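Local coordinates for probable sugar ABC transporter, sugar-binding protein (Streptococcus pneumoniae, PDB 2W7Y) that binds the blood group A-trisaccharide and, as the solute-binding protein of a probable sugar ABC transporter, presumably delivers such glycans to its membrane partner, at residues A[150-155]-A[331-336]; A[156-161]-A[376-381]; A[215-220]-A[298-303]; A[340-343]-A[348-351]. All blocks are in the same frame, centred on the assembly; numbering follows the deposited sequence.

Contact 1: residues A[150-155]-A[331-336]. With GAL (beta-D-galactopyranose), chain C.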
loop_
_atom_site.group_PDB
_atom_site.type_symbol
_atom_site.label_atom_id
_atom_site.label_comp_id
_atom_site.label_asym_id
_atom_site.label_seq_id
_atom_site.Cartn_x
_atom_site.Cartn_y
_atom_site.Cartn_z
ATOM N N TYR A 150 -16.165 0.235 6.270
ATOM C CA TYR A 150 -16.152 -1.222 6.251
ATOM C C TYR A 150 -14.810 -1.829 6.670
ATOM O O TYR A 150 -14.728 -3.025 6.965
ATOM C CB TYR A 150 -16.557 -1.730 4.865
ATOM C CG TYR A 150 -17.947 -1.306 4.437
ATOM C CD1 TYR A 150 -19.084 -1.863 5.028
ATOM C CD2 TYR A 150 -18.126 -0.352 3.435
ATOM C CE1 TYR A 150 -20.358 -1.480 4.634
ATOM C CE2 TYR A 150 -19.399 0.040 3.033
ATOM C CZ TYR A 150 -20.507 -0.527 3.633
ATOM O OH TYR A 150 -21.764 -0.138 3.229
ATOM N N THR A 151 -13.766 -1.004 6.697
ATOM C CA THR A 151 -12.416 -1.484 6.989
ATOM C C THR A 151 -11.531 -0.406 7.627
ATOM O O THR A 151 -11.633 0.780 7.294
ATOM C CB THR A 151 -11.733 -2.090 5.724
ATOM O OG1 THR A 151 -10.520 -2.751 6.098
ATOM C CG2 THR A 151 -11.430 -1.024 4.682
ATOM N N VAL A 152 -10.684 -0.830 8.563
ATOM C CA VAL A 152 -9.728 0.066 9.216
ATOM C C VAL A 152 -8.331 -0.549 9.223
ATOM O O VAL A 152 -8.101 -1.586 9.843
ATOM C CB VAL A 152 -10.155 0.444 10.664
ATOM C CG1 VAL A 152 -9.066 1.263 11.357
ATOM C CG2 VAL A 152 -11.472 1.211 10.670
ATOM N N HIS A 153 -7.406 0.107 8.529
ATOM C CA HIS A 153 -6.018 -0.328 8.465
ATOM C C HIS A 153 -5.231 0.322 9.606
ATOM O O HIS A 153 -5.096 1.548 9.656
ATOM C CB HIS A 153 -5.438 0.040 7.094
ATOM C CG HIS A 153 -4.243 -0.767 6.685
ATOM N ND1 HIS A 153 -3.451 -0.422 5.608
ATOM C CD2 HIS A 153 -3.696 -1.892 7.205
ATOM C CE1 HIS A 153 -2.475 -1.304 5.479
ATOM N NE2 HIS A 153 -2.598 -2.204 6.437
ATOM N N GLU A 154 -4.736 -0.498 10.535
ATOM C CA GLU A 154 -3.922 -0.015 11.663
ATOM C C GLU A 154 -2.569 0.574 11.253
ATOM O O GLU A 154 -1.954 1.316 12.017
ATOM C CB GLU A 154 -3.728 -1.097 12.741
ATOM C CG GLU A 154 -4.145 -2.500 12.349
ATOM C CD GLU A 154 -3.011 -3.410 11.916
ATOM O OE1 GLU A 154 -1.920 -2.939 11.531
ATOM O OE2 GLU A 154 -3.236 -4.637 11.957
ATOM N N GLN A 155 -2.113 0.220 10.055
ATOM C CA GLN A 155 -0.916 0.798 9.463
ATOM C C GLN A 155 -1.331 1.548 8.212
ATOM O O GLN A 155 -1.968 0.976 7.333
ATOM C CB GLN A 155 0.053 -0.301 9.057
ATOM C CG GLN A 155 0.666 -1.072 10.189
ATOM C CD GLN A 155 1.286 -2.368 9.722
ATOM O OE1 GLN A 155 0.879 -3.437 10.153
ATOM N NE2 GLN A 155 2.270 -2.282 8.829
ATOM N N TYR A 331 -8.458 -2.484 20.149
ATOM C CA TYR A 331 -7.147 -2.885 20.655
ATOM C C TYR A 331 -6.006 -2.539 19.685
ATOM O O TYR A 331 -5.020 -1.907 20.077
ATOM C CB TYR A 331 -7.168 -4.381 20.981
ATOM C CG TYR A 331 -5.824 -5.010 21.270
ATOM C CD1 TYR A 331 -5.254 -4.935 22.543
ATOM C CD2 TYR A 331 -5.130 -5.703 20.276
ATOM C CE1 TYR A 331 -4.018 -5.526 22.815
ATOM C CE2 TYR A 331 -3.899 -6.292 20.532
ATOM C CZ TYR A 331 -3.350 -6.204 21.803
ATOM O OH TYR A 331 -2.133 -6.790 22.062
HETATM N N MSE A 332 -6.154 -2.948 18.424
HETATM C CA MSE A 332 -5.124 -2.738 17.398
HETATM C C MSE A 332 -4.909 -1.264 17.083
HETATM O O MSE A 332 -3.918 -0.882 16.467
HETATM C CB MSE A 332 -5.486 -3.488 16.114
HETATM C CG MSE A 332 -5.344 -5.001 16.204
HETATM SE SE MSE A 332 -3.578 -5.620 16.791
HETATM C CE MSE A 332 -2.492 -4.972 15.301
ATOM N N THR A 333 -5.848 -0.450 17.539
ATOM C CA THR A 333 -5.927 0.959 17.201
ATOM C C THR A 333 -5.685 1.834 18.454
ATOM O O THR A 333 -5.708 3.067 18.394
ATOM C CB THR A 333 -7.259 1.201 16.419
ATOM O OG1 THR A 333 -6.983 1.205 15.009
ATOM C CG2 THR A 333 -7.953 2.467 16.793
ATOM N N SER A 334 -5.395 1.170 19.573
ATOM C CA SER A 334 -5.124 1.840 20.846
ATOM C C SER A 334 -3.738 2.494 20.902
ATOM O O SER A 334 -2.832 2.121 20.152
ATOM C CB SER A 334 -5.295 0.864 22.017
ATOM O OG SER A 334 -4.345 -0.184 21.957
ATOM N N ASP A 335 -3.596 3.458 21.812
ATOM C CA ASP A 335 -2.360 4.226 21.997
ATOM C C ASP A 335 -1.117 3.354 22.176
ATOM O O ASP A 335 -0.088 3.597 21.542
ATOM C CB ASP A 335 -2.499 5.182 23.191
ATOM C CG ASP A 335 -3.383 6.387 22.892
ATOM O OD1 ASP A 335 -3.879 6.514 21.750
ATOM O OD2 ASP A 335 -3.579 7.217 23.810
ATOM N N ASP A 336 -1.224 2.345 23.040
ATOM C CA ASP A 336 -0.095 1.477 23.384
ATOM C C ASP A 336 0.329 0.532 22.257
ATOM O O ASP A 336 1.520 0.294 22.056
ATOM C CB ASP A 336 -0.395 0.682 24.663
ATOM C CG ASP A 336 -0.487 1.566 25.900
ATOM O OD1 ASP A 336 -0.017 2.725 25.862
ATOM O OD2 ASP A 336 -1.034 1.099 26.921
HETATM C C1 GAL C . 2.223 -4.580 5.468
HETATM C C2 GAL C . 1.827 -4.999 4.051
HETATM C C3 GAL C . 2.026 -3.842 3.068
HETATM C C4 GAL C . 1.415 -2.536 3.588
HETATM C C5 GAL C . 1.944 -2.267 5.004
HETATM C C6 GAL C . 1.414 -0.979 5.638
HETATM O O1 GAL C . 1.771 -5.559 6.375
HETATM O O2 GAL C . 2.628 -6.102 3.681
HETATM O O3 GAL C . 1.493 -4.185 1.809
HETATM O O4 GAL C . 0.011 -2.645 3.568
HETATM O O5 GAL C . 1.620 -3.360 5.843
HETATM O O6 GAL C . 2.308 -0.566 6.656
#
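E154 and M332, a selenomethionine, make the main van der Waals touch between the loop 150-155 and the end of helix 319-332, a methyl against a carboxylate oxygen. The methyl carbon CE of M332 lies 3.4 Å from OE2 of E154, while CG of E154 lies 4.1 Å from CB of M332, so the two chains run across one another at a slant. M332 reaches back because its chain folds at both chi2 and chi3 (-54° and -64°); the long, unbranched side chain can fold back in this way to reach E154. Nearby, CG1 of V152 rests against T333 at OG1, 4.2 Å away, and V136 of helix 133-136 touches both residues.

Hydrogen bonding organises the helix end. The carbonyl O of Y331 accepts from both the backbone N of S334 and its OG (2.6 Å), and S334 is itself the N-cap of helix 335-343.

The same loop turns to the sugar. Q155 NE2 gives a weak hydrogen bond of 2.8 Å to O6 of galactose, and H153 presents CE1 to galactose O4 at 3.4 Å, close to the ring plane. H153 ND1 is engaged by S307 O.

No hydrogen bond crosses between the segments, so van der Waals fit joins the helix end to the loop, and T333 OG1 is buried there without a polar partner in the model.

Contact 2: residues A[156-161]-A[376-381]. With A2G (2-acetamido-2-deoxy-alpha-D-galactopyranose), chain B.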
loop_
_atom_site.group_PDB
_atom_site.type_symbol
_atom_site.label_atom_id
_atom_site.label_comp_id
_atom_site.label_asym_id
_atom_site.label_seq_id
_atom_site.Cartn_x
_atom_site.Cartn_y
_atom_site.Cartn_z
ATOM N N LEU A 156 -0.967 2.822 8.128
ATOM C CA LEU A 156 -1.330 3.644 6.983
ATOM C C LEU A 156 -0.531 3.302 5.728
ATOM O O LEU A 156 0.658 2.999 5.799
ATOM C CB LEU A 156 -1.172 5.125 7.330
ATOM C CG LEU A 156 -2.397 5.947 7.744
ATOM C CD1 LEU A 156 -3.563 5.115 8.289
ATOM C CD2 LEU A 156 -1.981 7.024 8.727
ATOM N N PHE A 157 -1.204 3.357 4.581
ATOM C CA PHE A 157 -0.572 3.115 3.291
ATOM C C PHE A 157 0.168 4.372 2.832
ATOM O O PHE A 157 -0.140 4.962 1.791
ATOM C CB PHE A 157 -1.603 2.661 2.252
ATOM C CG PHE A 157 -1.086 1.605 1.316
ATOM C CD1 PHE A 157 -1.251 0.257 1.613
ATOM C CD2 PHE A 157 -0.411 1.955 0.151
ATOM C CE1 PHE A 157 -0.764 -0.728 0.760
ATOM C CE2 PHE A 157 0.075 0.976 -0.704
ATOM C CZ PHE A 157 -0.096 -0.367 -0.401
ATOM N N THR A 158 1.149 4.767 3.639
ATOM C CA THR A 158 1.951 5.958 3.412
ATOM C C THR A 158 3.131 5.555 2.542
ATOM O O THR A 158 3.994 4.786 2.969
ATOM C CB THR A 158 2.422 6.554 4.761
ATOM O OG1 THR A 158 1.284 6.753 5.606
ATOM C CG2 THR A 158 3.160 7.887 4.571
HETATM N N MSE A 159 3.156 6.068 1.315
HETATM C CA MSE A 159 4.113 5.589 0.321
HETATM C C MSE A 159 4.793 6.659 -0.545
HETATM O O MSE A 159 4.142 7.347 -1.339
HETATM C CB MSE A 159 3.451 4.526 -0.560
HETATM C CG MSE A 159 4.215 4.192 -1.822
HETATM SE SE MSE A 159 3.638 2.512 -2.590
HETATM C CE MSE A 159 1.730 2.822 -2.661
ATOM N N GLY A 160 6.107 6.780 -0.379
ATOM C CA GLY A 160 6.959 7.468 -1.342
ATOM C C GLY A 160 7.713 6.417 -2.136
ATOM O O GLY A 160 7.124 5.448 -2.620
ATOM N N LEU A 161 9.022 6.596 -2.271
ATOM C CA LEU A 161 9.849 5.582 -2.916
ATOM C C LEU A 161 11.234 5.507 -2.259
ATOM O O LEU A 161 11.532 6.283 -1.342
ATOM C CB LEU A 161 9.895 5.801 -4.449
ATOM C CG LEU A 161 10.857 6.682 -5.276
ATOM C CD1 LEU A 161 10.120 7.273 -6.480
ATOM C CD2 LEU A 161 11.536 7.790 -4.513
ATOM N N THR A 376 7.748 12.073 6.864
ATOM C CA THR A 376 7.799 13.539 6.731
ATOM C C THR A 376 7.794 14.001 5.264
ATOM O O THR A 376 7.193 15.026 4.938
ATOM C CB THR A 376 9.003 14.144 7.516
ATOM O OG1 THR A 376 8.811 13.924 8.918
ATOM C CG2 THR A 376 9.150 15.645 7.285
ATOM N N GLN A 377 8.450 13.237 4.391
ATOM C CA GLN A 377 8.462 13.532 2.956
ATOM C C GLN A 377 7.070 13.468 2.326
ATOM O O GLN A 377 6.706 14.349 1.544
ATOM C CB GLN A 377 9.409 12.591 2.217
ATOM C CG GLN A 377 10.885 12.881 2.445
ATOM C CD GLN A 377 11.774 11.895 1.725
ATOM O OE1 GLN A 377 11.306 10.864 1.244
ATOM N NE2 GLN A 377 13.062 12.205 1.643
ATOM N N VAL A 378 6.309 12.427 2.674
ATOM C CA VAL A 378 4.951 12.225 2.169
ATOM C C VAL A 378 4.001 13.275 2.749
ATOM O O VAL A 378 3.150 13.814 2.035
ATOM C CB VAL A 378 4.425 10.792 2.473
ATOM C CG1 VAL A 378 2.978 10.626 2.012
ATOM C CG2 VAL A 378 5.314 9.735 1.829
ATOM N N LYS A 379 4.164 13.567 4.038
ATOM C CA LYS A 379 3.374 14.597 4.726
ATOM C C LYS A 379 3.604 16.003 4.166
ATOM O O LYS A 379 2.751 16.882 4.317
ATOM C CB LYS A 379 3.671 14.588 6.229
ATOM C CG LYS A 379 3.021 13.447 6.998
ATOM C CD LYS A 379 3.349 13.539 8.484
ATOM C CE LYS A 379 2.497 12.586 9.319
ATOM N NZ LYS A 379 1.039 12.915 9.239
ATOM N N ASN A 380 4.754 16.209 3.524
ATOM C CA ASN A 380 5.129 17.520 2.984
ATOM C C ASN A 380 5.207 17.547 1.455
ATOM O O ASN A 380 5.800 18.456 0.864
ATOM C CB ASN A 380 6.440 18.006 3.612
ATOM C CG ASN A 380 6.281 18.367 5.077
ATOM O OD1 ASN A 380 5.896 19.486 5.416
ATOM N ND2 ASN A 380 6.582 17.414 5.954
ATOM N N ALA A 381 4.603 16.542 0.827
ATOM C CA ALA A 381 4.483 16.472 -0.628
ATOM C C ALA A 381 3.620 17.620 -1.149
ATOM O O ALA A 381 2.697 18.076 -0.460
ATOM C CB ALA A 381 3.886 15.131 -1.040
HETATM O O5 A2G B . 3.416 -3.753 0.465
HETATM C C1 A2G B . 1.975 -3.747 0.646
HETATM C C2 A2G B . 1.344 -4.281 -0.630
HETATM N N2 A2G B . -0.113 -4.346 -0.515
HETATM C C3 A2G B . 1.855 -5.703 -0.899
HETATM O O3 A2G B . 1.199 -6.255 -2.042
HETATM C C4 A2G B . 3.375 -5.703 -1.065
HETATM O O4 A2G B . 3.747 -4.951 -2.227
HETATM C C5 A2G B . 4.006 -5.078 0.186
HETATM C C6 A2G B . 5.524 -4.964 0.062
HETATM O O6 A2G B . 6.020 -4.265 1.206
HETATM C C7 A2G B . -0.916 -3.779 -1.408
HETATM O O7 A2G B . -0.534 -3.131 -2.383
HETATM C C8 A2G B . -2.402 -3.979 -1.128
#
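V378 meets the strand 157-159 and its continuation with both of its methyls. CG1 lies 3.8 Å from CG2 of T158, and CG2 lies 3.8 Å from the backbone N of G160, close also to the carbonyl carbon of M159. With CG1 placed opposite the backbone N (chi1 177°), the beta-branched side chain sets one methyl on T158 and the other on the M159-G160 peptide. G160 suits its place because the helix can come close to a backbone without a side chain, and the CA atoms of G160 and V378 stand 6.2 Å apart. T158 divides its work: its methyl joins this apolar patch and its OG1 is hydrogen-bonded to N348 ND2.

This is a helix packed on a sheet. Helix 366-379 lies against strand 157-164, which pairs antiparallel with strand 302-306, and A303 of that strand also touches V378.

Just before T158, F157, the centre of an inverse gamma turn, brings CZ to within 3.4 Å of the acetamido oxygen O7 of the N-acetylgalactosamine, met near the plane of the phenyl ring. W282 meets F157 edge-to-face. At the helix end N380 ND2 donates to T376 O at 2.7 Å, nearly straight at 171°.

Contact 3: residues A[215-220]-A[298-303]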
loop_
_atom_site.group_PDB
_atom_site.type_symbol
_atom_site.label_atom_id
_atom_site.label_comp_id
_atom_site.label_asym_id
_atom_site.label_seq_id
_atom_site.Cartn_x
_atom_site.Cartn_y
_atom_site.Cartn_z
ATOM N N LEU A 215 -0.597 10.407 -12.659
ATOM C CA LEU A 215 -1.963 10.871 -12.830
ATOM C C LEU A 215 -2.223 12.066 -11.905
ATOM O O LEU A 215 -2.873 13.032 -12.301
ATOM C CB LEU A 215 -2.946 9.726 -12.554
ATOM C CG LEU A 215 -4.398 9.826 -13.034
ATOM C CD1 LEU A 215 -4.499 9.877 -14.555
ATOM C CD2 LEU A 215 -5.194 8.654 -12.494
ATOM N N GLY A 216 -1.679 12.011 -10.690
ATOM C CA GLY A 216 -1.817 13.097 -9.715
ATOM C C GLY A 216 -0.997 14.348 -10.004
ATOM O O GLY A 216 -0.859 15.217 -9.144
ATOM N N THR A 217 -0.468 14.437 -11.221
ATOM C CA THR A 217 0.385 15.546 -11.639
ATOM C C THR A 217 -0.440 16.712 -12.214
ATOM O O THR A 217 0.073 17.822 -12.390
ATOM C CB THR A 217 1.475 15.050 -12.639
ATOM O OG1 THR A 217 2.717 15.716 -12.384
ATOM C CG2 THR A 217 1.057 15.243 -14.092
ATOM N N THR A 218 -1.714 16.442 -12.506
ATOM C CA THR A 218 -2.658 17.468 -12.947
ATOM C C THR A 218 -3.902 17.457 -12.061
ATOM O O THR A 218 -4.183 16.459 -11.393
ATOM C CB THR A 218 -3.107 17.274 -14.420
ATOM O OG1 THR A 218 -3.824 16.040 -14.547
ATOM C CG2 THR A 218 -1.918 17.285 -15.381
ATOM N N GLU A 219 -4.642 18.568 -12.067
ATOM C CA GLU A 219 -5.907 18.682 -11.334
ATOM C C GLU A 219 -6.941 17.655 -11.800
ATOM O O GLU A 219 -7.599 17.019 -10.975
ATOM C CB GLU A 219 -6.483 20.098 -11.454
ATOM C CG GLU A 219 -5.781 21.159 -10.599
ATOM C CD GLU A 219 -6.084 21.043 -9.102
ATOM O OE1 GLU A 219 -5.520 21.845 -8.323
ATOM O OE2 GLU A 219 -6.877 20.156 -8.699
ATOM N N ASN A 220 -7.070 17.499 -13.117
ATOM C CA ASN A 220 -8.000 16.538 -13.720
ATOM C C ASN A 220 -7.699 15.087 -13.349
ATOM O O ASN A 220 -8.615 14.288 -13.154
ATOM C CB ASN A 220 -8.019 16.688 -15.245
ATOM C CG ASN A 220 -8.633 18.002 -15.705
ATOM O OD1 ASN A 220 -9.434 18.616 -15.000
ATOM N ND2 ASN A 220 -8.263 18.434 -16.903
ATOM N N TYR A 298 7.767 10.876 -5.645
ATOM C CA TYR A 298 7.599 10.790 -7.092
ATOM C C TYR A 298 7.686 12.159 -7.774
ATOM O O TYR A 298 7.505 13.182 -7.108
ATOM C CB TYR A 298 6.276 10.078 -7.406
ATOM C CG TYR A 298 6.218 8.673 -6.846
ATOM C CD1 TYR A 298 6.555 7.573 -7.633
ATOM C CD2 TYR A 298 5.854 8.446 -5.517
ATOM C CE1 TYR A 298 6.512 6.281 -7.115
ATOM C CE2 TYR A 298 5.810 7.167 -4.992
ATOM C CZ TYR A 298 6.142 6.088 -5.791
ATOM O OH TYR A 298 6.105 4.817 -5.264
ATOM N N PRO A 299 7.989 12.185 -9.098
ATOM C CA PRO A 299 8.147 13.428 -9.871
ATOM C C PRO A 299 7.031 14.449 -9.655
ATOM O O PRO A 299 5.869 14.074 -9.452
ATOM C CB PRO A 299 8.135 12.941 -11.318
ATOM C CG PRO A 299 8.677 11.575 -11.251
ATOM C CD PRO A 299 8.230 10.997 -9.942
ATOM N N ALA A 300 7.409 15.726 -9.710
ATOM C CA ALA A 300 6.519 16.861 -9.432
ATOM C C ALA A 300 6.022 16.911 -7.978
ATOM O O ALA A 300 4.974 17.490 -7.691
ATOM C CB ALA A 300 5.347 16.908 -10.434
ATOM N N GLY A 301 6.797 16.315 -7.070
ATOM C CA GLY A 301 6.506 16.344 -5.637
ATOM C C GLY A 301 5.235 15.625 -5.217
ATOM O O GLY A 301 4.540 16.072 -4.307
ATOM N N VAL A 302 4.943 14.502 -5.872
ATOM C CA VAL A 302 3.750 13.711 -5.569
ATOM C C VAL A 302 4.107 12.489 -4.719
ATOM O O VAL A 302 5.148 11.864 -4.921
ATOM C CB VAL A 302 2.991 13.286 -6.860
ATOM C CG1 VAL A 302 1.719 12.510 -6.530
ATOM C CG2 VAL A 302 2.647 14.506 -7.707
ATOM N N ALA A 303 3.245 12.176 -3.754
ATOM C CA ALA A 303 3.384 10.973 -2.937
ATOM C C ALA A 303 2.040 10.273 -2.791
ATOM O O ALA A 303 0.992 10.856 -3.066
ATOM C CB ALA A 303 3.969 11.315 -1.568
HETATM O O HOH W 1 3.450 14.074 -10.571
#
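The beta turn of type I from L215 to T218 comes up against the hairpin-like bend 298-303, where Y298 and V302 exchange backbone hydrogen bonds, and G301 with V302 faces Y298 as a G1 beta bulge. Y298 N donates to V302 O at 2.9 Å. In return V302 N donates to Y298 O at 3.1 Å. Glycine fits position 301, whose phi of 65° is easy for a residue without CB.

Across the gap two small pairs meet. V302 directs CG2 at the carbonyl O of G216, 3.9 Å away; G216, lacking a side chain, lets the valine approach the turn backbone, and its carbonyl is hydrogen-bonded to R222 NE. The second pair is T217 and A300: the alanine CB points toward the turn, and so small a side chain lets OG1 of T217 come to 3.5 Å from CB of A300.

The polar side of T217 is satisfied by water. One molecule lies 2.6 Å from T217 OG1 and donates to P299 O at 2.7 Å, so it links the turn to the bend where no direct hydrogen bond does. T218, the N-cap of helix 219-224, turns its OG1 to G221 N, and the helix thus begins right after the turn. Beyond the bend, strand 302-306 pairs with strand 383-385, while T213 of helix 207-215 touches both Y298 and V302.

What holds the two loops together is thus a modest set of methyl contacts and one bridging water, which supplies the polar link between T217 and the P299 carbonyl.

Contact 4: residues A[340-343]-A[348-351]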
loop_
_atom_site.group_PDB
_atom_site.type_symbol
_atom_site.label_atom_id
_atom_site.label_comp_id
_atom_site.label_asym_id
_atom_site.label_seq_id
_atom_site.Cartn_x
_atom_site.Cartn_y
_atom_site.Cartn_z
ATOM N N VAL A 340 3.839 0.501 19.453
ATOM C CA VAL A 340 4.525 -0.704 18.981
ATOM C C VAL A 340 4.515 -0.754 17.452
ATOM O O VAL A 340 5.510 -1.139 16.840
ATOM C CB VAL A 340 3.908 -1.997 19.582
ATOM C CG1 VAL A 340 4.616 -3.239 19.051
ATOM C CG2 VAL A 340 3.969 -1.962 21.107
ATOM N N ILE A 341 3.394 -0.350 16.848
ATOM C CA ILE A 341 3.274 -0.260 15.388
ATOM C C ILE A 341 4.344 0.656 14.786
ATOM O O ILE A 341 4.885 0.347 13.735
ATOM C CB ILE A 341 1.842 0.179 14.920
ATOM C CG1 ILE A 341 0.770 -0.864 15.301
ATOM C CG2 ILE A 341 1.816 0.480 13.419
ATOM C CD1 ILE A 341 0.877 -2.227 14.602
ATOM N N PHE A 342 4.660 1.762 15.455
ATOM C CA PHE A 342 5.720 2.658 14.984
ATOM C C PHE A 342 7.139 2.198 15.342
ATOM O O PHE A 342 8.021 2.201 14.487
ATOM C CB PHE A 342 5.483 4.103 15.454
ATOM C CG PHE A 342 6.510 5.078 14.945
ATOM C CD1 PHE A 342 6.560 5.419 13.598
ATOM C CD2 PHE A 342 7.440 5.644 15.811
ATOM C CE1 PHE A 342 7.517 6.307 13.124
ATOM C CE2 PHE A 342 8.397 6.536 15.345
ATOM C CZ PHE A 342 8.438 6.866 14.001
ATOM N N GLU A 343 7.352 1.798 16.596
ATOM C CA GLU A 343 8.701 1.530 17.121
ATOM C C GLU A 343 9.268 0.138 16.810
ATOM O O GLU A 343 10.448 0.013 16.482
ATOM C CB GLU A 343 8.756 1.781 18.632
ATOM C CG GLU A 343 8.562 3.234 19.046
ATOM C CD GLU A 343 8.848 3.469 20.519
ATOM O OE1 GLU A 343 9.368 4.555 20.856
ATOM O OE2 GLU A 343 8.562 2.574 21.346
ATOM N N ASN A 348 3.880 3.271 9.652
ATOM C CA ASN A 348 3.165 4.493 10.012
ATOM C C ASN A 348 1.832 4.163 10.699
ATOM O O ASN A 348 0.933 3.592 10.077
ATOM C CB ASN A 348 2.943 5.377 8.777
ATOM C CG ASN A 348 2.391 6.762 9.124
ATOM O OD1 ASN A 348 2.631 7.295 10.207
ATOM N ND2 ASN A 348 1.663 7.353 8.188
ATOM N N PRO A 349 1.705 4.526 11.990
ATOM C CA PRO A 349 0.501 4.232 12.764
ATOM C C PRO A 349 -0.712 5.031 12.283
ATOM O O PRO A 349 -0.565 6.171 11.830
ATOM C CB PRO A 349 0.889 4.659 14.182
ATOM C CG PRO A 349 1.934 5.692 13.995
ATOM C CD PRO A 349 2.706 5.258 12.789
ATOM N N SER A 350 -1.894 4.429 12.374
ATOM C CA SER A 350 -3.139 5.116 12.031
ATOM C C SER A 350 -3.534 6.092 13.134
ATOM O O SER A 350 -4.199 7.098 12.880
ATOM C CB SER A 350 -4.270 4.114 11.775
ATOM O OG SER A 350 -4.649 3.433 12.959
ATOM N N ASN A 351 -3.113 5.782 14.359
ATOM C CA ASN A 351 -3.447 6.577 15.532
ATOM C C ASN A 351 -2.678 7.891 15.555
ATOM O O ASN A 351 -1.452 7.906 15.685
ATOM C CB ASN A 351 -3.185 5.773 16.805
ATOM C CG ASN A 351 -3.796 6.402 18.043
ATOM O OD1 ASN A 351 -4.188 7.568 18.042
ATOM N ND2 ASN A 351 -3.877 5.622 19.113
#
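An apolar contact close in sequence joins helix 335-343 to the loop that follows it: the chain leaves the helix, turns back, and lays P349 against I341 and F342. All three residues are buried. CG2 of I341 comes 4.0 Å from CA of P349, and 4.3 Å from its CB. F342 adds CB, 4.0 Å from P349 CD, and its ring atom CD1 stands 3.9 Å from that same carbon, the ring meeting the proline obliquely.

In F342 CG is turned opposite the backbone N (chi1 -177°), which carries the ring past the proline toward helices 356-361 and 366-379, where L359, L371 and I375 touch it. I341 likewise holds CG2 opposite its backbone N, and sets that branch on the proline, while the side chain as a whole also meets M59 and L62 of helix 54-69. A rigid proline suits the loop, because its ring offers a compact apolar surface and needs no hydrogen-bond partner for its N. Its polar neighbour S350 is paired elsewhere, OG with N135 O.

With no hydrogen bond between the two segments, the fold-back rests on hydrophobic burial, and the loop's polar groups are left to tie it to other parts of the chain.

Contacts 1 and 4 sit side by side, their centres 9 Å apart, sharing helix 335-343 and joined by probable hydrogen bonds from N351 ND2 to D335 OD1 (2.8 Å) and from S350 N to E154 O (3.1 Å). The 348-351 loop also reaches contact 2, where L156 N meets N348 O at 2.8 Å. Contacts 1 and 2 use consecutive segments, which supply part of the lining of the glycan pocket: H153 and Q155 face galactose, F157 the N-acetylgalactosamine. Contact 3, about 29 Å from contact 1 between centres, reaches the same sheet as contact 2 through neighbouring strands 302-306 and 157-164; Y298 OH and G160 O, 2.9 Å apart, form a probable hydrogen bond.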